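Local coordinates for protein ditrans,polycis-undecaprenyl-diphosphate synthase ((2E,6E)-farnesyl-diphosphate specific) (Acinetobacter baumannii, PDB 6ACS) that probably condenses eight isopentenyl diphosphates onto farnesyl diphosphate, with magnesium, to make undecaprenyl diphosphate, precursor of the lipid that carries bacterial cell-wall sugars, at residues Glu6-Ala14 and Leu225-Arg233; Ala134-Ile143 and Ser194-Ala202. One frame throughout, in Å; residues are numbered along the deposited sequence.

How the contacts relate
Both contacts meet at strand 12-17 inside the six-stranded parallel sheet, their centres about 22 Å apart. Contact 1 includes the start of that strand and joins the chain leading into it to helix 218-235; it is partly exposed, its centre about 17 Å from that of the chain. Contact 2, buried and centred about 9 Å from the chain centre, sets the 194-202 loop against helix 139-155. They touch at A14, whose CB lies 3.7 Å from L197 CD1. Each also reaches the second subunit. The side chain of F228 in contact 1 is about 4 Å from that of E205, and that of F196 in contact 2 about 10 Å from that of D18, both predicted magnesium ligands.

Contact 1: residues Glu6-Ala14 and Leu225-Arg233; sequences EYHLPQHVA and LNVFSGRER
The extended chain 6-10 runs along one side of helix 225-233 before entering strand 12-17, coming closest where the CA atoms of H8 and S229 are 4.7 Å apart. S229 suits this place because its small side chain lets the two backbones approach and its hydroxyl accepts a bond from H8 N, 3.0 Å from S229 OG and nearly straight at 172°. With OG turned anti to its own backbone N (chi1 -179°), the same side chain also lies over a face of the Y7 ring, S229 CB standing 4.0 Å from the ring centroid in a CH-pi contact. Y7 starts away from the helix but swings back, and its OH gives a 2.8 Å hydrogen bond to N226 OD1, in the amide plane and on a lone pair. Tyrosine thus covers the serine with its face and reaches a polar surface residue with its end. A water bridges the backbones, donating to H8 O and L225 O. S229 O lies at the edge of the H8 ring; H8 CB sits 3.7 Å from E232 OE1, while E232 OE2 makes a salt bridge to R192 of the second subunit. Farther in, the apolar residues take over. P10 lays CB over one face of the F228 ring, 4.2 Å from its centroid, and E232 CG sits over the opposite face, toward its rim. P10 CG also touches L225 CD2 at 3.6 Å. The compact proline, with no N-H to satisfy, suits this apolar spot. F228 in turn packs on E205, a predicted magnesium ligand. The arrangement is that of a layered alpha/beta fold, in which a late helix packs against the lead-in to the first strand of a parallel sheet, here in the UPP synthase family.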
ATOM      1  N   GLU B   6      20.751  -4.685  17.413  1.00 74.43           N
ATOM      2  CA  GLU B   6      19.864  -5.116  18.491  1.00 73.34           C
ATOM      3  C   GLU B   6      18.523  -5.629  17.945  1.00 62.88           C
ATOM      4  O   GLU B   6      18.389  -5.871  16.744  1.00 59.87           O
ATOM      5  CB  GLU B   6      19.630  -3.975  19.481  1.00 78.61           C
ATOM      6  CG  GLU B   6      18.954  -2.766  18.869  1.00 82.45           C
ATOM      7  CD  GLU B   6      18.282  -1.899  19.909  1.00 87.13           C
ATOM      8  OE1 GLU B   6      18.864  -1.718  20.999  1.00 89.30           O
ATOM      9  OE2 GLU B   6      17.163  -1.410  19.638  1.00 88.64           O
ATOM     10  N   TYR B   7      17.543  -5.821  18.830  1.00 51.88           N
ATOM     11  CA  TYR B   7      16.312  -6.517  18.478  1.00 41.89           C
ATOM     12  C   TYR B   7      15.201  -5.497  18.249  1.00 36.77           C
ATOM     13  O   TYR B   7      14.940  -4.654  19.113  1.00 38.14           O
ATOM     14  CB  TYR B   7      15.890  -7.517  19.547  1.00 34.55           C
ATOM     15  CG  TYR B   7      15.105  -8.650  18.935  1.00 31.93           C
ATOM     16  CD1 TYR B   7      13.739  -8.542  18.668  1.00 31.27           C
ATOM     17  CD2 TYR B   7      15.759  -9.818  18.563  1.00 35.19           C
ATOM     18  CE1 TYR B   7      13.049  -9.596  18.059  1.00 31.68           C
ATOM     19  CE2 TYR B   7      15.088 -10.864  17.970  1.00 36.98           C
ATOM     20  CZ  TYR B   7      13.736 -10.751  17.721  1.00 34.01           C
ATOM     21  OH  TYR B   7      13.090 -11.821  17.143  1.00 35.10           O
ATOM     22  N   HIS B   8      14.523  -5.605  17.114  1.00 28.66           N
ATOM     23  CA  HIS B   8      13.532  -4.615  16.700  1.00 30.86           C
ATOM     24  C   HIS B   8      12.161  -5.262  16.697  1.00 30.85           C
ATOM     25  O   HIS B   8      11.939  -6.244  15.988  1.00 32.37           O
ATOM     26  CB  HIS B   8      13.850  -4.088  15.303  1.00 35.05           C
ATOM     27  CG  HIS B   8      15.234  -3.539  15.180  1.00 43.97           C
ATOM     28  ND1 HIS B   8      15.643  -2.408  15.852  1.00 46.50           N
ATOM     29  CD2 HIS B   8      16.313  -3.985  14.494  1.00 45.56           C
ATOM     30  CE1 HIS B   8      16.914  -2.170  15.571  1.00 48.09           C
ATOM     31  NE2 HIS B   8      17.343  -3.112  14.751  1.00 47.13           N
ATOM     32  N   LEU B   9      11.282  -4.770  17.553  1.00 27.86           N
ATOM     33  CA  LEU B   9       9.899  -5.214  17.662  1.00 27.72           C
ATOM     34  C   LEU B   9       8.984  -4.270  16.898  1.00 24.17           C
ATOM     35  O   LEU B   9       9.191  -3.051  16.928  1.00 27.68           O
ATOM     36  CB  LEU B   9       9.458  -5.277  19.118  1.00 34.02           C
ATOM     37  CG  LEU B   9       9.963  -6.517  19.860  1.00 45.06           C
ATOM     38  CD1 LEU B   9       9.890  -6.299  21.355  1.00 47.85           C
ATOM     39  CD2 LEU B   9       9.112  -7.719  19.444  1.00 47.40           C
ATOM     40  N   PRO B  10       7.976  -4.769  16.196  1.00 23.40           N
ATOM     41  CA  PRO B  10       7.034  -3.859  15.527  1.00 24.68           C
ATOM     42  C   PRO B  10       6.139  -3.160  16.540  1.00 28.57           C
ATOM     43  O   PRO B  10       5.778  -3.727  17.577  1.00 29.00           O
ATOM     44  CB  PRO B  10       6.217  -4.785  14.617  1.00 26.66           C
ATOM     45  CG  PRO B  10       6.264  -6.117  15.305  1.00 28.17           C
ATOM     46  CD  PRO B  10       7.618  -6.186  16.025  1.00 25.26           C
ATOM     47  N   GLN B  11       5.762  -1.911  16.215  1.00 24.07           N
ATOM     48  CA  GLN B  11       4.777  -1.209  17.035  1.00 28.14           C
ATOM     49  C   GLN B  11       3.355  -1.604  16.670  1.00 24.53           C
ATOM     50  O   GLN B  11       2.449  -1.546  17.510  1.00 25.03           O
ATOM     51  CB  GLN B  11       4.905   0.309  16.864  1.00 33.71           C
ATOM     52  CG  GLN B  11       6.326   0.837  16.883  1.00 45.26           C
ATOM     53  CD  GLN B  11       6.515   1.978  17.865  1.00 55.56           C
ATOM     54  OE1 GLN B  11       7.639   2.263  18.289  1.00 66.19           O
ATOM     55  NE2 GLN B  11       5.421   2.634  18.236  1.00 53.02           N
ATOM     56  N   HIS B  12       3.141  -1.964  15.414  1.00 21.50           N
ATOM     57  CA  HIS B  12       1.808  -2.245  14.903  1.00 20.36           C
ATOM     58  C   HIS B  12       1.929  -3.380  13.892  1.00 21.53           C
ATOM     59  O   HIS B  12       2.634  -3.271  12.875  1.00 24.11           O
ATOM     60  CB  HIS B  12       1.208  -0.975  14.293  1.00 17.12           C
ATOM     61  CG  HIS B  12      -0.225  -1.096  13.866  1.00 20.10           C
ATOM     62  ND1 HIS B  12      -0.950  -0.001  13.447  1.00 21.56           N
ATOM     63  CD2 HIS B  12      -1.062  -2.161  13.767  1.00 18.77           C
ATOM     64  CE1 HIS B  12      -2.173  -0.382  13.112  1.00 19.13           C
ATOM     65  NE2 HIS B  12      -2.265  -1.687  13.287  1.00 22.83           N
ATOM     66  N   VAL B  13       1.275  -4.493  14.218  1.00 20.09           N
ATOM     67  CA  VAL B  13       1.225  -5.680  13.374  1.00 21.27           C
ATOM     68  C   VAL B  13      -0.165  -5.777  12.775  1.00 19.35           C
ATOM     69  O   VAL B  13      -1.168  -5.597  13.478  1.00 22.12           O
ATOM     70  CB  VAL B  13       1.536  -6.956  14.177  1.00 23.19           C
ATOM     71  CG1 VAL B  13       1.383  -8.187  13.274  1.00 23.03           C
ATOM     72  CG2 VAL B  13       2.928  -6.866  14.755  1.00 22.61           C
ATOM     73  N   ALA B  14      -0.231  -6.076  11.482  1.00 19.65           N
ATOM     74  CA  ALA B  14      -1.497  -6.320  10.810  1.00 19.24           C
ATOM     75  C   ALA B  14      -1.463  -7.719  10.230  1.00 21.42           C
ATOM     76  O   ALA B  14      -0.415  -8.174   9.782  1.00 21.22           O
ATOM     77  CB  ALA B  14      -1.754  -5.301   9.698  1.00 18.61           C
ATOM     78  N   LEU B 225       8.139 -12.433  13.536  1.00 23.81           N
ATOM     79  CA  LEU B 225       8.718 -11.303  14.266  1.00 23.53           C
ATOM     80  C   LEU B 225      10.240 -11.325  14.189  1.00 23.05           C
ATOM     81  O   LEU B 225      10.883 -10.271  14.078  1.00 22.89           O
ATOM     82  CB  LEU B 225       8.242 -11.308  15.718  1.00 23.10           C
ATOM     83  CG  LEU B 225       6.749 -11.073  15.934  1.00 29.45           C
ATOM     84  CD1 LEU B 225       6.378 -11.180  17.414  1.00 27.73           C
ATOM     85  CD2 LEU B 225       6.403  -9.700  15.453  1.00 29.60           C
ATOM     86  N   ASN B 226      10.840 -12.518  14.238  1.00 23.78           N
ATOM     87  CA  ASN B 226      12.294 -12.616  14.120  1.00 24.83           C
ATOM     88  C   ASN B 226      12.765 -12.185  12.724  1.00 24.78           C
ATOM     89  O   ASN B 226      13.780 -11.477  12.575  1.00 24.82           O
ATOM     90  CB  ASN B 226      12.728 -14.049  14.423  1.00 24.89           C
ATOM     91  CG  ASN B 226      14.204 -14.159  14.700  1.00 31.54           C
ATOM     92  OD1 ASN B 226      14.692 -13.629  15.695  1.00 32.17           O
ATOM     93  ND2 ASN B 226      14.928 -14.832  13.819  1.00 34.65           N
ATOM     94  N   VAL B 227      12.027 -12.590  11.695  1.00 23.67           N
ATOM     95  CA  VAL B 227      12.338 -12.158  10.331  1.00 25.30           C
ATOM     96  C   VAL B 227      12.235 -10.640  10.229  1.00 24.36           C
ATOM     97  O   VAL B 227      13.102  -9.980   9.642  1.00 23.92           O
ATOM     98  CB  VAL B 227      11.414 -12.865   9.323  1.00 25.78           C
ATOM     99  CG1 VAL B 227      11.579 -12.264   7.914  1.00 27.48           C
ATOM    100  CG2 VAL B 227      11.728 -14.366   9.288  1.00 29.45           C
ATOM    101  N   PHE B 228      11.167 -10.073  10.792  1.00 22.60           N
ATOM    102  CA  PHE B 228      10.994  -8.625  10.813  1.00 22.85           C
ATOM    103  C   PHE B 228      12.192  -7.930  11.441  1.00 22.35           C
ATOM    104  O   PHE B 228      12.689  -6.921  10.923  1.00 22.79           O
ATOM    105  CB  PHE B 228       9.728  -8.263  11.589  1.00 22.59           C
ATOM    106  CG  PHE B 228       9.599  -6.793  11.866  1.00 25.15           C
ATOM    107  CD1 PHE B 228       9.081  -5.942  10.902  1.00 24.68           C
ATOM    108  CD2 PHE B 228      10.016  -6.255  13.084  1.00 22.82           C
ATOM    109  CE1 PHE B 228       8.961  -4.578  11.153  1.00 23.65           C
ATOM    110  CE2 PHE B 228       9.915  -4.894  13.337  1.00 25.25           C
ATOM    111  CZ  PHE B 228       9.377  -4.048  12.359  1.00 25.11           C
ATOM    112  N   SER B 229      12.664  -8.445  12.576  1.00 21.68           N
ATOM    113  CA  SER B 229      13.806  -7.798  13.218  1.00 22.18           C
ATOM    114  C   SER B 229      15.031  -7.810  12.308  1.00 24.67           C
ATOM    115  O   SER B 229      15.726  -6.788  12.165  1.00 26.61           O
ATOM    116  CB  SER B 229      14.123  -8.476  14.551  1.00 27.73           C
ATOM    117  OG  SER B 229      15.214  -7.827  15.183  1.00 28.29           O
ATOM    118  N   GLY B 230      15.313  -8.957  11.680  1.00 25.77           N
ATOM    119  CA  GLY B 230      16.458  -9.012  10.775  1.00 27.08           C
ATOM    120  C   GLY B 230      16.322  -8.063   9.590  1.00 24.75           C
ATOM    121  O   GLY B 230      17.300  -7.451   9.141  1.00 24.89           O
ATOM    122  N   ARG B 231      15.106  -7.926   9.061  1.00 22.77           N
ATOM    123  CA  ARG B 231      14.928  -7.010   7.938  1.00 25.43           C
ATOM    124  C   ARG B 231      15.114  -5.563   8.366  1.00 24.30           C
ATOM    125  O   ARG B 231      15.633  -4.746   7.600  1.00 25.57           O
ATOM    126  CB  ARG B 231      13.553  -7.190   7.318  1.00 25.62           C
ATOM    127  CG  ARG B 231      13.399  -8.518   6.600  1.00 25.93           C
ATOM    128  CD  ARG B 231      11.984  -8.581   6.117  1.00 28.96           C
ATOM    129  NE  ARG B 231      11.612  -9.853   5.527  1.00 28.97           N
ATOM    130  CZ  ARG B 231      10.366 -10.114   5.158  1.00 30.79           C
ATOM    131  NH1 ARG B 231       9.426  -9.179   5.337  1.00 32.02           N
ATOM    132  NH2 ARG B 231      10.063 -11.286   4.632  1.00 28.60           N
ATOM    133  N   GLU B 232      14.671  -5.214   9.568  1.00 23.96           N
ATOM    134  CA  GLU B 232      14.894  -3.847  10.031  1.00 28.43           C
ATOM    135  C   GLU B 232      16.370  -3.570  10.262  1.00 28.34           C
ATOM    136  O   GLU B 232      16.836  -2.447  10.019  1.00 30.05           O
ATOM    137  CB  GLU B 232      14.091  -3.583  11.293  1.00 31.59           C
ATOM    138  CG  GLU B 232      12.623  -3.525  10.961  1.00 35.56           C
ATOM    139  CD  GLU B 232      11.963  -2.302  11.514  1.00 40.00           C
ATOM    140  OE1 GLU B 232      12.179  -2.020  12.709  1.00 42.44           O
ATOM    141  OE2 GLU B 232      11.217  -1.648  10.760  1.00 37.21           O
ATOM    142  N   ARG B 233      17.120  -4.577  10.693  1.00 26.25           N
ATOM    143  CA  ARG B 233      18.557  -4.382  10.830  1.00 29.29           C
ATOM    144  C   ARG B 233      19.211  -4.198   9.467  1.00 30.52           C
ATOM    145  O   ARG B 233      20.088  -3.345   9.302  1.00 32.38           O
ATOM    146  CB  ARG B 233      19.180  -5.562  11.576  1.00 34.21           C
ATOM    147  CG  ARG B 233      20.695  -5.480  11.697  1.00 44.54           C
ATOM    148  CD  ARG B 233      21.225  -6.429  12.764  1.00 54.29           C
ATOM    149  NE  ARG B 233      20.894  -7.821  12.471  1.00 61.36           N
ATOM    150  CZ  ARG B 233      19.939  -8.512  13.091  1.00 65.69           C
ATOM    151  NH1 ARG B 233      19.704  -9.777  12.756  1.00 66.95           N
ATOM    152  NH2 ARG B 233      19.219  -7.938  14.049  1.00 67.18           N
TER
HETATM  153  O   HOH W   1      10.263  -8.395  16.070  1.00 30.57           O

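Contact 2: residues Ala134-Ile143 and Ser194-Ala202; sequences AVSYGGMWDI and SNFLLWQAA
N195 meets the start of helix 139-155 with both its backbone and its side chain. N195 O accepts from G139 N at 2.8 Å, the donor standing above the carbonyl plane, while N195 OD1 takes M140 N at 2.8 Å in the amide plane, on a lone pair. Asparagine suits the place: its CG lies anti to its backbone N (chi1 -169°), which brings the amide to the helix N-terminus, and its ND2 gives to a water that also accepts from W141 N. G138 and G139, lacking side chains, let N195 and L198 come close. S194, just before, is predicted to bind substrate and bonds R186, another such residue, so this loop probably lines the active site. F196 comes next, its ring edge against A134 CB and its CD1 4.0 Å from Y137 CE2. L197 then sets CD2 3.5 Å from Y137 OH, and L198 packs CB on I143 CD1. W199 N and Q200 OE1 share a water with G139 O. Q200, bent at chi2 (90°), turns NE2 to D142 OD2 at 2.8 Å on its syn side, while Y137 OH donates to the anti lone pair. Two donors therefore grip D142 OD2, while S174 OG bonds OD1 and S174 O also takes Q200 NE2. Around the contact, F196 stacks on F60 and touches strand 12-17, L197 reaches strand 97-102, W199 packs against helix 166-170, and I143 meets the second subunit.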
ATOM      1  N   ALA B 134     -11.220  -5.611  11.582  1.00 23.09           N
ATOM      2  CA  ALA B 134     -11.717  -4.974  10.369  1.00 23.95           C
ATOM      3  C   ALA B 134     -12.937  -5.751   9.898  1.00 25.41           C
ATOM      4  O   ALA B 134     -12.840  -6.947   9.607  1.00 29.47           O
ATOM      5  CB  ALA B 134     -10.622  -4.928   9.300  1.00 25.59           C
ATOM      6  N   VAL B 135     -14.089  -5.083   9.855  1.00 24.56           N
ATOM      7  CA  VAL B 135     -15.360  -5.700   9.492  1.00 25.29           C
ATOM      8  C   VAL B 135     -15.971  -4.870   8.374  1.00 25.65           C
ATOM      9  O   VAL B 135     -16.117  -3.651   8.519  1.00 26.68           O
ATOM     10  CB  VAL B 135     -16.325  -5.762  10.693  1.00 28.50           C
ATOM     11  CG1 VAL B 135     -17.653  -6.411  10.292  1.00 31.78           C
ATOM     12  CG2 VAL B 135     -15.672  -6.476  11.891  1.00 28.09           C
ATOM     13  N   SER B 136     -16.336  -5.527   7.268  1.00 25.60           N
ATOM     14  CA  SER B 136     -16.833  -4.819   6.084  1.00 29.53           C
ATOM     15  C   SER B 136     -15.885  -3.687   5.716  1.00 28.30           C
ATOM     16  O   SER B 136     -16.304  -2.555   5.437  1.00 25.16           O
ATOM     17  CB  SER B 136     -18.254  -4.283   6.289  1.00 37.23           C
ATOM     18  OG  SER B 136     -19.176  -5.350   6.409  1.00 41.34           O
ATOM     19  N   TYR B 137     -14.593  -4.003   5.739  1.00 25.36           N
ATOM     20  CA  TYR B 137     -13.521  -3.043   5.547  1.00 22.72           C
ATOM     21  C   TYR B 137     -12.830  -3.274   4.207  1.00 27.06           C
ATOM     22  O   TYR B 137     -12.648  -4.418   3.783  1.00 26.34           O
ATOM     23  CB  TYR B 137     -12.486  -3.161   6.684  1.00 21.69           C
ATOM     24  CG  TYR B 137     -11.329  -2.233   6.454  1.00 20.57           C
ATOM     25  CD1 TYR B 137     -11.376  -0.929   6.915  1.00 21.42           C
ATOM     26  CD2 TYR B 137     -10.201  -2.653   5.750  1.00 22.23           C
ATOM     27  CE1 TYR B 137     -10.338  -0.044   6.673  1.00 22.01           C
ATOM     28  CE2 TYR B 137      -9.154  -1.781   5.495  1.00 21.15           C
ATOM     29  CZ  TYR B 137      -9.231  -0.476   5.949  1.00 23.91           C
ATOM     30  OH  TYR B 137      -8.197   0.384   5.698  1.00 20.86           O
ATOM     31  N   GLY B 138     -12.408  -2.189   3.571  1.00 24.05           N
ATOM     32  CA  GLY B 138     -11.429  -2.261   2.493  1.00 23.93           C
ATOM     33  C   GLY B 138     -10.580  -1.009   2.519  1.00 23.00           C
ATOM     34  O   GLY B 138     -11.044   0.055   2.930  1.00 22.40           O
ATOM     35  N   GLY B 139      -9.326  -1.129   2.075  1.00 18.99           N
ATOM     36  CA  GLY B 139      -8.445   0.033   2.111  1.00 21.13           C
ATOM     37  C   GLY B 139      -8.904   1.144   1.184  1.00 21.53           C
ATOM     38  O   GLY B 139      -8.788   2.335   1.498  1.00 21.37           O
ATOM     39  N   MET B 140      -9.408   0.773   0.014  1.00 19.96           N
ATOM     40  CA  MET B 140      -9.961   1.778  -0.876  1.00 20.68           C
ATOM     41  C   MET B 140     -11.190   2.431  -0.270  1.00 19.82           C
ATOM     42  O   MET B 140     -11.351   3.653  -0.377  1.00 20.68           O
ATOM     43  CB  MET B 140     -10.300   1.156  -2.228  1.00 20.68           C
ATOM     44  CG  MET B 140      -9.047   0.812  -3.033  1.00 23.19           C
ATOM     45  SD  MET B 140      -9.454   0.138  -4.681  1.00 30.42           S
ATOM     46  CE  MET B 140      -9.962  -1.522  -4.288  0.55 31.91           C
ATOM     47  N   TRP B 141     -12.082   1.628   0.326  1.00 20.49           N
ATOM     48  CA  TRP B 141     -13.250   2.196   0.993  1.00 22.13           C
ATOM     49  C   TRP B 141     -12.817   3.208   2.042  1.00 22.29           C
ATOM     50  O   TRP B 141     -13.394   4.289   2.140  1.00 22.39           O
ATOM     51  CB  TRP B 141     -14.101   1.097   1.650  1.00 23.16           C
ATOM     52  CG  TRP B 141     -15.094   1.710   2.613  1.00 26.49           C
ATOM     53  CD1 TRP B 141     -16.334   2.192   2.312  1.00 26.79           C
ATOM     54  CD2 TRP B 141     -14.885   1.977   4.004  1.00 24.85           C
ATOM     55  NE1 TRP B 141     -16.921   2.730   3.443  1.00 27.18           N
ATOM     56  CE2 TRP B 141     -16.050   2.608   4.491  1.00 28.49           C
ATOM     57  CE3 TRP B 141     -13.832   1.727   4.894  1.00 26.17           C
ATOM     58  CZ2 TRP B 141     -16.178   3.016   5.815  1.00 28.45           C
ATOM     59  CZ3 TRP B 141     -13.963   2.137   6.220  1.00 27.60           C
ATOM     60  CH2 TRP B 141     -15.132   2.763   6.663  1.00 32.07           C
ATOM     61  N   ASP B 142     -11.803   2.852   2.834  1.00 20.10           N
ATOM     62  CA  ASP B 142     -11.293   3.694   3.921  1.00 21.78           C
ATOM     63  C   ASP B 142     -10.819   5.036   3.376  1.00 20.53           C
ATOM     64  O   ASP B 142     -11.184   6.108   3.886  1.00 20.75           O
ATOM     65  CB  ASP B 142     -10.151   2.904   4.603  1.00 20.95           C
ATOM     66  CG  ASP B 142      -9.615   3.523   5.905  1.00 24.28           C
ATOM     67  OD1 ASP B 142     -10.099   4.570   6.382  1.00 23.16           O
ATOM     68  OD2 ASP B 142      -8.679   2.893   6.483  1.00 23.42           O
ATOM     69  N   ILE B 143     -10.028   4.983   2.299  1.00 18.83           N
ATOM     70  CA  ILE B 143      -9.493   6.183   1.674  1.00 20.99           C
ATOM     71  C   ILE B 143     -10.610   7.039   1.081  1.00 20.64           C
ATOM     72  O   ILE B 143     -10.632   8.266   1.258  1.00 20.62           O
ATOM     73  CB  ILE B 143      -8.450   5.767   0.625  1.00 19.94           C
ATOM     74  CG1 ILE B 143      -7.159   5.330   1.339  1.00 22.56           C
ATOM     75  CG2 ILE B 143      -8.186   6.885  -0.391  1.00 18.91           C
ATOM     76  CD1 ILE B 143      -6.243   4.460   0.483  1.00 21.82           C
ATOM     77  N   SER B 194      -4.311  -7.294  -1.143  1.00 22.20           N
ATOM     78  CA  SER B 194      -5.745  -7.491  -1.362  1.00 26.97           C
ATOM     79  C   SER B 194      -6.592  -6.424  -0.664  1.00 28.52           C
ATOM     80  O   SER B 194      -7.559  -6.727   0.036  1.00 27.94           O
ATOM     81  CB  SER B 194      -6.176  -8.885  -0.914  1.00 28.24           C
ATOM     82  OG  SER B 194      -5.513  -9.882  -1.674  1.00 32.70           O
ATOM     83  N   ASN B 195      -6.234  -5.164  -0.886  1.00 24.30           N
ATOM     84  CA  ASN B 195      -7.114  -4.060  -0.500  1.00 22.76           C
ATOM     85  C   ASN B 195      -7.347  -4.032   1.012  1.00 25.31           C
ATOM     86  O   ASN B 195      -8.446  -3.737   1.492  1.00 26.29           O
ATOM     87  CB  ASN B 195      -8.444  -4.148  -1.247  1.00 24.23           C
ATOM     88  CG  ASN B 195      -9.277  -2.892  -1.091  1.00 26.29           C
ATOM     89  OD1 ASN B 195      -8.739  -1.791  -0.981  1.00 25.64           O
ATOM     90  ND2 ASN B 195     -10.589  -3.057  -1.043  1.00 27.90           N
ATOM     91  N   PHE B 196      -6.295  -4.297   1.776  1.00 24.87           N
ATOM     92  CA  PHE B 196      -6.430  -4.168   3.220  1.00 25.57           C
ATOM     93  C   PHE B 196      -5.924  -2.757   3.518  1.00 34.09           C
ATOM     94  O   PHE B 196      -6.343  -1.820   2.832  1.00 39.43           O
ATOM     95  CB  PHE B 196      -5.713  -5.354   3.910  1.00 21.97           C
ATOM     96  CG  PHE B 196      -5.812  -5.387   5.431  1.00 22.82           C
ATOM     97  CD1 PHE B 196      -6.972  -5.038   6.095  1.00 23.94           C
ATOM     98  CD2 PHE B 196      -4.771  -5.927   6.168  1.00 26.27           C
ATOM     99  CE1 PHE B 196      -7.040  -5.093   7.487  1.00 27.76           C
ATOM    100  CE2 PHE B 196      -4.842  -6.024   7.568  1.00 24.97           C
ATOM    101  CZ  PHE B 196      -5.970  -5.605   8.224  1.00 25.31           C
ATOM    102  N   LEU B 197      -5.011  -2.580   4.462  1.00 30.75           N
ATOM    103  CA  LEU B 197      -4.564  -1.271   4.981  1.00 25.55           C
ATOM    104  C   LEU B 197      -3.577  -0.508   4.085  1.00 27.99           C
ATOM    105  O   LEU B 197      -2.413  -0.289   4.439  1.00 30.20           O
ATOM    106  CB  LEU B 197      -3.921  -1.500   6.329  1.00 19.23           C
ATOM    107  CG  LEU B 197      -4.792  -2.110   7.408  1.00 23.75           C
ATOM    108  CD1 LEU B 197      -3.903  -2.457   8.615  1.00 26.60           C
ATOM    109  CD2 LEU B 197      -5.859  -1.103   7.790  1.00 23.88           C
ATOM    110  N   LEU B 198      -4.076  -0.012   2.955  1.00 22.47           N
ATOM    111  CA  LEU B 198      -3.191   0.568   1.940  1.00 20.55           C
ATOM    112  C   LEU B 198      -2.469   1.817   2.447  1.00 24.72           C
ATOM    113  O   LEU B 198      -1.239   1.935   2.335  1.00 22.67           O
ATOM    114  CB  LEU B 198      -4.011   0.917   0.696  1.00 21.37           C
ATOM    115  CG  LEU B 198      -4.812  -0.247   0.124  1.00 23.88           C
ATOM    116  CD1 LEU B 198      -5.694   0.262  -1.027  1.00 22.58           C
ATOM    117  CD2 LEU B 198      -3.909  -1.406  -0.338  1.00 22.76           C
ATOM    118  N   TRP B 199      -3.218   2.772   2.997  1.00 21.64           N
ATOM    119  CA  TRP B 199      -2.590   3.980   3.527  1.00 22.14           C
ATOM    120  C   TRP B 199      -1.681   3.648   4.704  1.00 22.74           C
ATOM    121  O   TRP B 199      -0.535   4.113   4.775  1.00 23.50           O
ATOM    122  CB  TRP B 199      -3.681   4.979   3.931  1.00 19.78           C
ATOM    123  CG  TRP B 199      -3.185   6.289   4.494  1.00 19.38           C
ATOM    124  CD1 TRP B 199      -2.822   6.547   5.797  1.00 21.20           C
ATOM    125  CD2 TRP B 199      -3.025   7.521   3.784  1.00 21.09           C
ATOM    126  NE1 TRP B 199      -2.428   7.866   5.929  1.00 23.36           N
ATOM    127  CE2 TRP B 199      -2.558   8.484   4.707  1.00 22.06           C
ATOM    128  CE3 TRP B 199      -3.240   7.908   2.452  1.00 20.54           C
ATOM    129  CZ2 TRP B 199      -2.298   9.799   4.339  1.00 19.89           C
ATOM    130  CZ3 TRP B 199      -2.984   9.217   2.104  1.00 19.21           C
ATOM    131  CH2 TRP B 199      -2.514  10.136   3.028  1.00 19.71           C
ATOM    132  N   GLN B 200      -2.184   2.833   5.641  1.00 19.68           N
ATOM    133  CA  GLN B 200      -1.520   2.624   6.920  1.00 20.40           C
ATOM    134  C   GLN B 200      -0.306   1.714   6.802  1.00 23.97           C
ATOM    135  O   GLN B 200       0.568   1.748   7.676  1.00 22.29           O
ATOM    136  CB  GLN B 200      -2.507   2.022   7.925  1.00 20.00           C
ATOM    137  CG  GLN B 200      -3.774   2.887   8.172  1.00 19.26           C
ATOM    138  CD  GLN B 200      -4.954   2.580   7.243  1.00 20.56           C
ATOM    139  OE1 GLN B 200      -4.791   2.090   6.128  1.00 21.04           O
ATOM    140  NE2 GLN B 200      -6.153   2.884   7.714  1.00 21.39           N
ATOM    141  N   ALA B 201      -0.225   0.928   5.740  1.00 23.93           N
ATOM    142  CA  ALA B 201       0.882  -0.006   5.561  1.00 25.00           C
ATOM    143  C   ALA B 201       1.851   0.459   4.483  1.00 23.09           C
ATOM    144  O   ALA B 201       2.615  -0.356   3.943  1.00 23.17           O
ATOM    145  CB  ALA B 201       0.338  -1.402   5.245  1.00 27.26           C
ATOM    146  N   ALA B 202       1.876   1.767   4.206  1.00 21.43           N
ATOM    147  CA  ALA B 202       2.701   2.286   3.118  1.00 21.92           C
ATOM    148  C   ALA B 202       4.162   1.917   3.274  1.00 20.35           C
ATOM    149  O   ALA B 202       4.868   1.767   2.267  1.00 21.08           O
ATOM    150  CB  ALA B 202       2.603   3.803   3.038  1.00 22.40           C
TER
HETATM  151  O   HOH W   2     -11.932  -5.540   0.829  1.00 64.61           O
HETATM  152  O   HOH W   3      -6.195   2.335   3.517  1.00 22.08           O
HETATM  153  O   HOH W   4     -12.763  -1.127  -0.618  1.00 24.59           O